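PDB 6F5Z: 24-sterol C-methyltransferase from Haloferax volcanii, which binds S-adenosyl-L-homocysteine and is a putative S-adenosylmethionine-dependent methyltransferase that forms a complex with the activator protein Trm112. Local coordinates for residues D5-D8 / A9-A12; R15-G18 / M19-R22; V42-L45 / G46-S49. All blocks are in the same frame, centred on the assembly; numbering follows the deposited sequence.

Contact 1: D5-D8 / A9-A12; sequences DEFD and AWAA. With SAH (S-adenosyl-L-homocysteine), chain G.
At the rim of the S-adenosyl-L-homocysteine pocket, Phe7, which lines it, meets Trp10 one turn on along the N-terminal helix 3-11. Their closest side-chain approach is Phe7 CD1 to Trp10 CD1, 3.8 Å, with the ring planes at 39°, too oblique for either a stack or an edge-to-face pair. Phe7 is sandwiched: Glu6 CG lies over one face and C2' of the ligand ribose over the opposite one, 3.4 Å above the ring plane. With CG anti to the carbonyl carbon (chi1 -68°), the Phe7 ring hangs over the ribose, and Tyr115 packs edge-to-face with it. Helix 3-11 lies over the ribose side of the ligand, consistent with a lid on the cofactor site of a Rossmann-like methyltransferase. Its last turn is loosely wound: Phe7 O receives only weak bonds from Trp10 N and Ala11 N, whereas Ala11 N donates to Asp8 O at 3.0 Å, from above the carbonyl plane. The indole edge faces Glu6 O, with Trp10 CD1 at 3.5 Å. A water joins the indole N-H to the Glu6 carboxylate, accepting from Trp10 NE1 (2.8 Å) and donating to Glu6 OE2 (2.7 Å); Glu6 OE1 is bonded by Ser157 N.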
# COMPACT_ATOMS: atom_id res chain seq x y z
N ASP B 5 20.24 -27.13 -5.05
CA ASP B 5 20.56 -28.13 -4.02
C ASP B 5 19.63 -27.98 -2.81
O ASP B 5 19.05 -28.98 -2.36
CB ASP B 5 22.03 -28.02 -3.56
CG ASP B 5 23.06 -28.64 -4.49
OD1 ASP B 5 22.73 -29.63 -5.17
OD2 ASP B 5 24.21 -28.14 -4.51
N GLU B 6 19.47 -26.74 -2.31
CA GLU B 6 18.65 -26.40 -1.15
C GLU B 6 17.16 -26.61 -1.39
O GLU B 6 16.46 -27.04 -0.47
CB GLU B 6 18.91 -24.94 -0.73
CG GLU B 6 18.18 -24.48 0.54
CD GLU B 6 18.78 -24.90 1.87
OE1 GLU B 6 20.02 -25.02 1.97
OE2 GLU B 6 18.00 -25.07 2.83
N PHE B 7 16.65 -26.25 -2.60
CA PHE B 7 15.21 -26.31 -2.80
C PHE B 7 14.66 -27.49 -3.62
O PHE B 7 13.44 -27.60 -3.74
CB PHE B 7 14.72 -24.98 -3.39
CG PHE B 7 14.87 -23.88 -2.36
CD1 PHE B 7 13.91 -23.70 -1.37
CD2 PHE B 7 15.98 -23.06 -2.36
CE1 PHE B 7 14.08 -22.72 -0.38
CE2 PHE B 7 16.13 -22.05 -1.39
CZ PHE B 7 15.17 -21.89 -0.42
N ASP B 8 15.50 -28.41 -4.13
CA ASP B 8 14.94 -29.54 -4.89
C ASP B 8 14.12 -30.48 -4.00
O ASP B 8 13.06 -30.96 -4.45
CB ASP B 8 16.02 -30.28 -5.70
CG ASP B 8 16.49 -29.56 -6.97
OD1 ASP B 8 15.90 -28.49 -7.32
OD2 ASP B 8 17.46 -30.05 -7.60
N ALA B 9 14.50 -30.64 -2.71
CA ALA B 9 13.72 -31.46 -1.77
C ALA B 9 12.38 -30.78 -1.47
O ALA B 9 11.38 -31.45 -1.18
CB ALA B 9 14.50 -31.68 -0.49
N TRP B 10 12.33 -29.44 -1.61
CA TRP B 10 11.09 -28.70 -1.40
C TRP B 10 10.15 -28.84 -2.60
O TRP B 10 8.96 -28.49 -2.49
CB TRP B 10 11.38 -27.24 -1.07
CG TRP B 10 11.88 -27.05 0.32
CD1 TRP B 10 13.16 -26.76 0.69
CD2 TRP B 10 11.12 -27.16 1.53
NE1 TRP B 10 13.24 -26.64 2.06
CE2 TRP B 10 12.00 -26.87 2.60
CE3 TRP B 10 9.77 -27.43 1.81
CZ2 TRP B 10 11.57 -26.89 3.94
CZ3 TRP B 10 9.35 -27.43 3.14
CH2 TRP B 10 10.24 -27.17 4.18
N ALA B 11 10.69 -29.29 -3.75
CA ALA B 11 9.92 -29.52 -4.98
C ALA B 11 9.43 -31.00 -5.05
O ALA B 11 8.59 -31.34 -5.87
CB ALA B 11 10.77 -29.18 -6.19
N ALA B 12 9.95 -31.87 -4.18
CA ALA B 12 9.58 -33.30 -4.18
C ALA B 12 8.33 -33.57 -3.36
O ALA B 12 8.14 -32.96 -2.31
CB ALA B 12 10.73 -34.14 -3.67
N SAH G . 6.92 -18.19 -3.26
CA SAH G . 6.71 -19.63 -2.94
CB SAH G . 8.03 -20.43 -2.66
CG SAH G . 8.78 -19.94 -1.42
SD SAH G . 10.29 -20.94 -1.14
C SAH G . 5.74 -19.82 -1.73
O SAH G . 5.27 -18.71 -1.24
OXT SAH G . 5.45 -20.91 -1.31
C5' SAH G . 11.59 -19.95 -1.94
C4' SAH G . 11.63 -20.12 -3.45
O4' SAH G . 12.63 -19.20 -3.96
C3' SAH G . 12.09 -21.53 -3.85
O3' SAH G . 11.24 -22.12 -4.83
C2' SAH G . 13.55 -21.33 -4.26
O2' SAH G . 14.04 -22.25 -5.23
C1' SAH G . 13.55 -19.89 -4.79
N9 SAH G . 14.84 -19.21 -4.70
C8 SAH G . 15.60 -19.03 -3.58
N7 SAH G . 16.69 -18.33 -3.78
C5 SAH G . 16.64 -18.02 -5.13
C6 SAH G . 17.51 -17.30 -5.98
N6 SAH G . 18.67 -16.75 -5.58
N1 SAH G . 17.16 -17.18 -7.29
C2 SAH G . 16.04 -17.77 -7.71
N3 SAH G . 15.14 -18.48 -7.01
C4 SAH G . 15.50 -18.56 -5.71
O HOH W 1 15.31 -25.21 3.23

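Contact 2: R15-G18 / M19-R22; sequences RDKG and MEDR. With SAH (S-adenosyl-L-homocysteine), chain G.
The Arg22 guanidinium lies with one face over the backbone of the preceding turn: Gly18 O sits 3.3 Å above its plane, and Met19 CA also lies over that face, both offset toward the rim. At the edge, in the guanidinium plane, a water accepts from Arg22 NH1 (2.8 Å) and donates to Arg15 O. The bend at chi3 (-64°) folds the arginine back along the helix; Gly18 O, over this face, takes its hydrogen bond from Arg22 N rather than from Arg22 NH2. The Glu20 carboxylate is met by Lys17 NZ from above its plane, 36° out of it, in a salt bridge to Glu20 OE1 of 2.8 Å. Lys17, bent at chi2 and chi3, runs beside the extended Glu20 and points the same way, while Tyr81 gives its ammonium a cation-pi partner. Glu20 OE1 is also hydrogen-bonded to Ser49 OG, which ties helix 16-33 to the loop after strand 41-45.

Four successive i to i+4 bonds define the first turns of this helix, from Met19 N to Arg15 O (153° at the hydrogen) through Arg22 N to Gly18 O. On its pocket side, Met19 reaches the ligand: its SD is 3.6 Å from the SAH sulfur SD, and the bend at chi3 turns CE back toward Asp16 CA. Asp16 OD2 is held by Tyr81 OH and Asn77 ND2, and OD1 accepts from Lys17 N.

Chemically, a thioether here faces the sulfur that would carry the methyl group in S-adenosylmethionine; Met19 probably forms an apolar, polarisable wall there. The shared Glu20 OE1, gripped by an ammonium and a hydroxyl, is probably stabilised in its charged form.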
# COMPACT_ATOMS: atom_id res chain seq x y z
N ARG B 15 5.84 -31.30 -1.36
CA ARG B 15 6.26 -30.29 -0.38
C ARG B 15 6.08 -28.86 -0.92
O ARG B 15 6.03 -27.92 -0.13
CB ARG B 15 7.70 -30.51 0.09
CG ARG B 15 7.87 -31.83 0.85
CD ARG B 15 9.03 -31.82 1.83
NE ARG B 15 9.30 -33.17 2.36
CZ ARG B 15 8.65 -33.72 3.38
NH1 ARG B 15 7.70 -33.04 4.02
NH2 ARG B 15 8.94 -34.96 3.78
N ASP B 16 6.06 -28.70 -2.26
CA ASP B 16 5.85 -27.39 -2.91
C ASP B 16 4.40 -26.98 -2.69
O ASP B 16 4.11 -25.80 -2.47
CB ASP B 16 6.18 -27.43 -4.41
CG ASP B 16 5.63 -28.61 -5.20
OD1 ASP B 16 5.15 -29.60 -4.57
OD2 ASP B 16 5.64 -28.54 -6.44
N LYS B 17 3.49 -27.97 -2.75
CA LYS B 17 2.08 -27.75 -2.45
C LYS B 17 1.91 -27.47 -0.96
O LYS B 17 1.01 -26.72 -0.57
CB LYS B 17 1.20 -28.95 -2.88
CG LYS B 17 1.06 -29.10 -4.40
CD LYS B 17 0.58 -27.82 -5.15
CE LYS B 17 -0.91 -27.58 -5.10
NZ LYS B 17 -1.29 -26.45 -6.00
N GLY B 18 2.74 -28.11 -0.11
CA GLY B 18 2.68 -27.88 1.33
C GLY B 18 3.09 -26.45 1.66
O GLY B 18 2.44 -25.78 2.46
N MET B 19 4.14 -25.93 0.98
CA MET B 19 4.55 -24.53 1.16
C MET B 19 3.40 -23.63 0.72
O MET B 19 3.07 -22.67 1.42
CB MET B 19 5.78 -24.20 0.31
CG MET B 19 7.04 -24.67 0.90
SD MET B 19 8.44 -23.80 0.12
CE MET B 19 8.38 -24.45 -1.54
N GLU B 20 2.77 -23.94 -0.44
CA GLU B 20 1.66 -23.14 -0.93
C GLU B 20 0.56 -23.09 0.10
O GLU B 20 0.04 -22.02 0.42
CB GLU B 20 1.17 -23.75 -2.27
CG GLU B 20 -0.21 -23.26 -2.70
CD GLU B 20 -0.73 -23.86 -3.98
OE1 GLU B 20 0.08 -24.35 -4.81
OE2 GLU B 20 -1.96 -23.75 -4.19
N ASP B 21 0.17 -24.27 0.64
CA ASP B 21 -0.94 -24.28 1.59
C ASP B 21 -0.69 -23.45 2.84
O ASP B 21 -1.60 -22.76 3.32
CB ASP B 21 -1.33 -25.73 1.95
CG ASP B 21 -1.92 -26.51 0.79
OD1 ASP B 21 -2.50 -25.88 -0.13
OD2 ASP B 21 -1.83 -27.77 0.81
N ARG B 22 0.56 -23.48 3.33
CA ARG B 22 0.91 -22.70 4.53
C ARG B 22 1.01 -21.19 4.18
O ARG B 22 0.44 -20.35 4.87
CB ARG B 22 2.26 -23.16 5.10
CG ARG B 22 2.21 -24.58 5.68
CD ARG B 22 3.47 -24.96 6.46
NE ARG B 22 4.67 -25.00 5.63
CZ ARG B 22 5.06 -26.03 4.89
NH1 ARG B 22 6.17 -25.96 4.18
NH2 ARG B 22 4.33 -27.14 4.85
N SAH G . 6.92 -18.19 -3.26
CA SAH G . 6.71 -19.63 -2.94
CB SAH G . 8.03 -20.43 -2.66
CG SAH G . 8.78 -19.94 -1.42
SD SAH G . 10.29 -20.94 -1.14
C SAH G . 5.74 -19.82 -1.73
O SAH G . 5.27 -18.71 -1.24
OXT SAH G . 5.45 -20.91 -1.31
C5' SAH G . 11.59 -19.95 -1.94
C4' SAH G . 11.63 -20.12 -3.45
O4' SAH G . 12.63 -19.20 -3.96
C3' SAH G . 12.09 -21.53 -3.85
O3' SAH G . 11.24 -22.12 -4.83
C2' SAH G . 13.55 -21.33 -4.26
O2' SAH G . 14.04 -22.25 -5.23
C1' SAH G . 13.55 -19.89 -4.79
N9 SAH G . 14.84 -19.21 -4.70
C8 SAH G . 15.60 -19.03 -3.58
N7 SAH G . 16.69 -18.33 -3.78
C5 SAH G . 16.64 -18.02 -5.13
C6 SAH G . 17.51 -17.30 -5.98
N6 SAH G . 18.67 -16.75 -5.58
N1 SAH G . 17.16 -17.18 -7.29
C2 SAH G . 16.04 -17.77 -7.71
N3 SAH G . 15.14 -18.48 -7.01
C4 SAH G . 15.50 -18.56 -5.71
O HOH W 2 6.19 -28.26 2.54

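Contact 3: V42-L45 / G46-S49; sequences VVDL and GTGS. With SAH (S-adenosyl-L-homocysteine), chain G.
Asp44 and Thr47 form the tight part of this turn, where the end of strand 41-45 passes into the ligand-binding loop. Thr47 OG1 donates to Asp44 OD2 across 2.6 Å, meeting the carboxylate from well above its plane, 69° out of it. The two side chains cross at about a right angle. Thr47 CB, which carries the bonded hydroxyl, packs against the acid as well, 3.4 Å from Asp44 OD2. The first torsion brings each group to the other: Asp44 CG stands anti to its own N (chi1 176°), and Thr47 OG1 does likewise. Asp44 OD1 lies 3.5 Å from Thr47 CA, so the carboxylate rests against the loop backbone as well as the Thr47 hydroxyl.

The looser side is bridged by a water, which donates to Asp44 OD2 (2.6 Å) and to Thr47 O (2.8 Å). Asp44 OD2 therefore accepts two bonds, from the Thr47 hydroxyl and from the water, which should favour its ionised state within this buried setting. Farther along, Gly48 and Ser49 make no contact with 42-45 and turn instead to other partners: Gly48 N bonds Asp69 OD2, and Ser49 O accepts from Arg54 NH1.

Ligand contacts lie along this loop. The SAH amino group N donates to Gly46 O at 2.8 Å, and Gly48 CA comes to 3.7 Å from SAH CB. Both glycines have positive phi and bring bare backbone up to the ligand. The acidic strand end followed by Gly-Thr-Gly is the glycine-rich first motif of Rossmann-like S-adenosylmethionine-dependent methyltransferases, cradling the amino-acid part of the cofactor.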
# COMPACT_ATOMS: atom_id res chain seq x y z
N VAL B 42 3.10 -9.56 -14.73
CA VAL B 42 3.64 -9.73 -13.39
C VAL B 42 4.78 -10.75 -13.40
O VAL B 42 4.65 -11.82 -14.03
CB VAL B 42 2.51 -10.15 -12.39
CG1 VAL B 42 3.07 -10.45 -10.97
CG2 VAL B 42 1.43 -9.07 -12.32
N VAL B 43 5.84 -10.45 -12.66
CA VAL B 43 6.96 -11.37 -12.44
C VAL B 43 6.88 -11.83 -10.97
O VAL B 43 6.71 -11.00 -10.05
CB VAL B 43 8.32 -10.70 -12.74
CG1 VAL B 43 9.49 -11.58 -12.24
CG2 VAL B 43 8.45 -10.46 -14.23
N ASP B 44 6.94 -13.14 -10.78
CA ASP B 44 6.88 -13.75 -9.45
C ASP B 44 8.28 -14.32 -9.17
O ASP B 44 8.72 -15.27 -9.87
CB ASP B 44 5.82 -14.88 -9.49
CG ASP B 44 5.66 -15.71 -8.25
OD1 ASP B 44 6.39 -15.46 -7.26
OD2 ASP B 44 4.81 -16.63 -8.27
N LEU B 45 9.00 -13.68 -8.24
CA LEU B 45 10.37 -14.07 -7.93
C LEU B 45 10.41 -15.14 -6.87
O LEU B 45 10.01 -14.87 -5.73
CB LEU B 45 11.16 -12.85 -7.49
CG LEU B 45 11.37 -11.79 -8.55
CD1 LEU B 45 12.13 -10.62 -7.94
CD2 LEU B 45 12.14 -12.31 -9.76
N GLY B 46 10.86 -16.35 -7.25
CA GLY B 46 10.89 -17.51 -6.35
C GLY B 46 9.51 -18.10 -6.27
O GLY B 46 8.96 -18.34 -5.20
N THR B 47 8.96 -18.41 -7.44
CA THR B 47 7.56 -18.78 -7.61
C THR B 47 7.11 -20.04 -6.85
O THR B 47 5.94 -20.14 -6.52
CB THR B 47 7.25 -18.88 -9.10
OG1 THR B 47 5.84 -18.83 -9.32
CG2 THR B 47 7.89 -20.09 -9.77
N GLY B 48 8.04 -20.98 -6.59
CA GLY B 48 7.63 -22.19 -5.90
C GLY B 48 6.60 -22.92 -6.75
O GLY B 48 6.87 -23.14 -7.92
N SER B 49 5.41 -23.23 -6.20
CA SER B 49 4.37 -23.95 -6.97
C SER B 49 3.70 -23.06 -8.04
O SER B 49 2.87 -23.57 -8.79
CB SER B 49 3.27 -24.49 -6.06
OG SER B 49 2.43 -23.42 -5.66
N SAH G . 6.92 -18.19 -3.26
CA SAH G . 6.71 -19.63 -2.94
CB SAH G . 8.03 -20.43 -2.66
CG SAH G . 8.78 -19.94 -1.42
SD SAH G . 10.29 -20.94 -1.14
C SAH G . 5.74 -19.82 -1.73
O SAH G . 5.27 -18.71 -1.24
OXT SAH G . 5.45 -20.91 -1.31
C5' SAH G . 11.59 -19.95 -1.94
C4' SAH G . 11.63 -20.12 -3.45
O4' SAH G . 12.63 -19.20 -3.96
C3' SAH G . 12.09 -21.53 -3.85
O3' SAH G . 11.24 -22.12 -4.83
C2' SAH G . 13.55 -21.33 -4.26
O2' SAH G . 14.04 -22.25 -5.23
C1' SAH G . 13.55 -19.89 -4.79
N9 SAH G . 14.84 -19.21 -4.70
C8 SAH G . 15.60 -19.03 -3.58
N7 SAH G . 16.69 -18.33 -3.78
C5 SAH G . 16.64 -18.02 -5.13
C6 SAH G . 17.51 -17.30 -5.98
N6 SAH G . 18.67 -16.75 -5.58
N1 SAH G . 17.16 -17.18 -7.29
C2 SAH G . 16.04 -17.77 -7.71
N3 SAH G . 15.14 -18.48 -7.01
C4 SAH G . 15.50 -18.56 -5.71
O HOH W 3 3.92 -18.22 -6.35

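Overall arrangement
The three contacts come in series along the chain and converge on one S-adenosyl-L-homocysteine. Contact 1 lies on helix 3-11 and contact 2 on helix 16-33, their centres 12 Å apart; they touch chiefly through Trp10, which packs on Arg15, Asp16 and Arg22. Contact 3 follows at the end of strand 41-45, an inner, parallel strand of the sheet between 64-69 and 104-110, and its centre is 14 Å from that of contact 2. Ser49 and Glu20 connect these two directly, whereas contacts 1 and 3 stay about 7 Å apart at their nearest atoms. The two N-terminal helices lie against the ligand, consistent with their closing the pocket, while its amino-acid end is held by the sheet's glycine-rich loop.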